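Local coordinates for nucleosome assembly protein (Plasmodium falciparum, PDB 5X7V), which probably acts as a nuclear-associated histone chaperone of the nucleosome assembly protein family, binding histones to assist nucleosome assembly, at residues A[58-62]-A[175-180]. Sequence-based numbering, arbitrary orientation.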
ATOM      1  N   LYS A  58      17.453  11.381   5.000  1.00 59.71           N
ATOM      2  CA  LYS A  58      17.539  11.272   3.562  1.00 56.51           C
ATOM      3  C   LYS A  58      16.180  10.882   2.982  1.00 63.76           C
ATOM      4  O   LYS A  58      16.027  10.722   1.772  1.00 64.10           O
ATOM      5  CB  LYS A  58      18.586  10.249   3.148  1.00 63.11           C
ATOM      6  CG  LYS A  58      20.023  10.690   3.319  1.00 56.17           C
ATOM      7  CD  LYS A  58      20.802  10.186   2.153  1.00 55.04           C
ATOM      8  CE  LYS A  58      22.227   9.808   2.494  1.00 58.06           C
ATOM      9  NZ  LYS A  58      22.933   9.424   1.213  1.00 55.96           N
ATOM     10  N   HIS A  59      15.193  10.707   3.840  1.00 67.27           N
ATOM     11  CA  HIS A  59      13.837  10.576   3.351  1.00 67.27           C
ATOM     12  C   HIS A  59      13.273  11.970   3.166  1.00 74.11           C
ATOM     13  O   HIS A  59      13.283  12.758   4.109  1.00 69.94           O
ATOM     14  CB  HIS A  59      12.988   9.769   4.322  1.00 67.27           C
ATOM     15  CG  HIS A  59      11.613   9.520   3.830  1.00 72.27           C
ATOM     16  ND1 HIS A  59      11.219   9.795   2.520  1.00 79.89           N
ATOM     17  CD2 HIS A  59      10.514   9.014   4.421  1.00 77.27           C
ATOM     18  CE1 HIS A  59       9.961   9.486   2.368  1.00 82.27           C
ATOM     19  NE2 HIS A  59       9.498   9.001   3.516  1.00 82.27           N
ATOM     20  N   PRO A  60      12.806  12.287   1.942  1.00 73.39           N
ATOM     21  CA  PRO A  60      12.236  13.605   1.634  1.00 67.27           C
ATOM     22  C   PRO A  60      11.372  14.221   2.745  1.00 67.27           C
ATOM     23  O   PRO A  60      11.544  15.397   3.073  1.00 67.27           O
ATOM     24  CB  PRO A  60      11.413  13.319   0.384  1.00 67.27           C
ATOM     25  CG  PRO A  60      12.215  12.284  -0.341  1.00 72.27           C
ATOM     26  CD  PRO A  60      12.954  11.468   0.717  1.00 77.27           C
ATOM     27  N   ALA A  61      10.487  13.435   3.348  1.00 75.76           N
ATOM     28  CA  ALA A  61       9.545  13.996   4.330  1.00 65.95           C
ATOM     29  C   ALA A  61      10.197  14.328   5.664  1.00 63.79           C
ATOM     30  O   ALA A  61       9.554  14.912   6.549  1.00 68.17           O
ATOM     31  CB  ALA A  61       8.378  13.043   4.553  1.00 61.56           C
ATOM     32  N   LEU A  62      11.459  13.951   5.823  1.00 71.34           N
ATOM     33  CA  LEU A  62      12.121  14.140   7.100  1.00 57.14           C
ATOM     34  C   LEU A  62      13.337  14.996   6.931  1.00 58.89           C
ATOM     35  O   LEU A  62      14.005  15.322   7.903  1.00 61.46           O
ATOM     36  CB  LEU A  62      12.520  12.805   7.722  1.00 63.83           C
ATOM     37  CG  LEU A  62      11.391  11.823   8.020  1.00 62.24           C
ATOM     38  CD1 LEU A  62      11.944  10.651   8.821  1.00 59.42           C
ATOM     39  CD2 LEU A  62      10.270  12.522   8.740  1.00 55.64           C
ATOM     40  N   LEU A 175       5.971   6.344   7.510  1.00 61.87           N
ATOM     41  CA  LEU A 175       7.081   6.400   6.573  1.00 56.25           C
ATOM     42  C   LEU A 175       8.078   5.305   6.914  1.00 54.89           C
ATOM     43  O   LEU A 175       8.618   4.670   6.022  1.00 55.01           O
ATOM     44  CB  LEU A 175       7.782   7.758   6.599  1.00 56.57           C
ATOM     45  CG  LEU A 175       7.019   9.072   6.466  1.00 56.15           C
ATOM     46  CD1 LEU A 175       7.984  10.177   6.803  1.00 61.48           C
ATOM     47  CD2 LEU A 175       6.417   9.287   5.081  1.00 56.49           C
ATOM     48  N   ILE A 176       8.314   5.077   8.204  1.00 54.11           N
ATOM     49  CA  ILE A 176       9.229   4.013   8.609  1.00 61.52           C
ATOM     50  C   ILE A 176       8.700   2.660   8.154  1.00 54.60           C
ATOM     51  O   ILE A 176       9.382   1.941   7.430  1.00 54.67           O
ATOM     52  CB  ILE A 176       9.460   3.960  10.127  1.00 52.39           C
ATOM     53  CG1 ILE A 176      10.468   5.004  10.579  1.00 51.71           C
ATOM     54  CG2 ILE A 176      10.064   2.661  10.498  1.00 55.56           C
ATOM     55  CD1 ILE A 176      10.557   5.081  12.084  1.00 51.56           C
ATOM     56  N   ARG A 177       7.482   2.333   8.582  1.00 56.00           N
ATOM     57  CA  ARG A 177       6.850   1.052   8.259  1.00 66.30           C
ATOM     58  C   ARG A 177       6.814   0.788   6.768  1.00 55.63           C
ATOM     59  O   ARG A 177       7.241  -0.268   6.325  1.00 58.75           O
ATOM     60  CB  ARG A 177       5.413   0.992   8.812  1.00 60.44           C
ATOM     61  CG  ARG A 177       4.689  -0.354   8.574  1.00 59.35           C
ATOM     62  CD  ARG A 177       3.206  -0.323   9.063  1.00 71.54           C
ATOM     63  NE  ARG A 177       2.285   0.323   8.108  1.00 70.94           N
ATOM     64  CZ  ARG A 177       1.784  -0.267   7.015  1.00 78.29           C
ATOM     65  NH1 ARG A 177       2.106  -1.526   6.706  1.00 75.74           N
ATOM     66  NH2 ARG A 177       0.962   0.401   6.217  1.00 73.01           N
ATOM     67  N   ARG A 178       6.316   1.759   6.007  1.00 53.91           N
ATOM     68  CA  ARG A 178       5.986   1.558   4.602  1.00 52.55           C
ATOM     69  C   ARG A 178       7.118   1.853   3.638  1.00 51.58           C
ATOM     70  O   ARG A 178       7.116   1.361   2.526  1.00 51.58           O
ATOM     71  CB  ARG A 178       4.774   2.413   4.221  1.00 64.98           C
ATOM     72  CG  ARG A 178       3.450   1.965   4.860  1.00 69.10           C
ATOM     73  CD  ARG A 178       2.307   2.932   4.544  1.00 78.64           C
ATOM     74  NE  ARG A 178       1.942   2.972   3.130  1.00 96.93           N
ATOM     75  CZ  ARG A 178       1.129   3.881   2.596  1.00110.25           C
ATOM     76  NH1 ARG A 178       0.620   4.844   3.353  1.00119.22           N
ATOM     77  NH2 ARG A 178       0.844   3.844   1.297  1.00121.66           N
ATOM     78  N   GLU A 179       8.097   2.643   4.049  1.00 55.50           N
ATOM     79  CA  GLU A 179       9.129   3.045   3.101  1.00 57.81           C
ATOM     80  C   GLU A 179      10.561   2.767   3.530  1.00 52.97           C
ATOM     81  O   GLU A 179      11.376   2.413   2.682  1.00 55.98           O
ATOM     82  CB  GLU A 179       8.970   4.529   2.776  1.00 56.05           C
ATOM     83  CG  GLU A 179       7.841   4.770   1.792  1.00 61.90           C
ATOM     84  CD  GLU A 179       7.580   6.236   1.537  1.00 71.27           C
ATOM     85  OE1 GLU A 179       8.238   6.827   0.627  1.00 66.27           O
ATOM     86  OE2 GLU A 179       6.696   6.773   2.245  1.00 60.99           O
ATOM     87  N   ILE A 180      10.869   2.897   4.820  1.00 51.90           N
ATOM     88  CA  ILE A 180      12.263   2.892   5.239  1.00 52.28           C
ATOM     89  C   ILE A 180      12.713   1.576   5.860  1.00 51.62           C
ATOM     90  O   ILE A 180      13.836   1.133   5.625  1.00 51.58           O
ATOM     91  CB  ILE A 180      12.553   4.027   6.236  1.00 53.23           C
ATOM     92  CG1 ILE A 180      12.290   5.380   5.601  1.00 65.11           C
ATOM     93  CG2 ILE A 180      14.009   4.014   6.660  1.00 65.11           C
ATOM     94  CD1 ILE A 180      12.382   6.508   6.580  1.00 78.64           C
TER
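The imidazole of H59 overlaps the side chain of L175, with ring atom NE2 3.5 Å from L175 CD2 and L175 CB in the plane of the ring at its edge. The pair illustrates how a loop without regular structure can pack on a helix largely through a single ring, with small apolar contacts beside it. H59 leaves its backbone with CG anti to the backbone N (chi1 -176°), which carries the imidazole across to the helix, among L175, E179 and I180. I180 supplies its CD1 methyl, 3.8 Å from H59 CD2 and meeting the ring obliquely. E179, itself exposed, comes to the CE1 end of the ring: its extended chain brings OE1 to 3.6 Å from H59 CE1, with carboxylate and imidazole planes 77° apart. This is a steep crossing without a hydrogen bond, although the nearby carboxylate could favour a positive charge on the imidazole.

Beyond the ring the contact is purely apolar. L175 CD1 touches both A61 CB (3.7 Å) and L62 CD2 (3.8 Å), the two leucines reaching toward each other tip to tip. A backbone bond from L62 N to H59 O (2.8 Å) closes a type I beta turn over 59-62; from it the CB atoms of H59, A61 and L62 are directed toward the helix.

Y187 of helix 185-188 extends the cluster, its ring meeting that of H59 and its side chain touching E179 and I180. Within the NAP-family domain the contact thus joins the loop between helices 51-56 and 68-73 to helix 172-180, whose I176 packs on strands 76-82 and 91-97 of the antiparallel sheet.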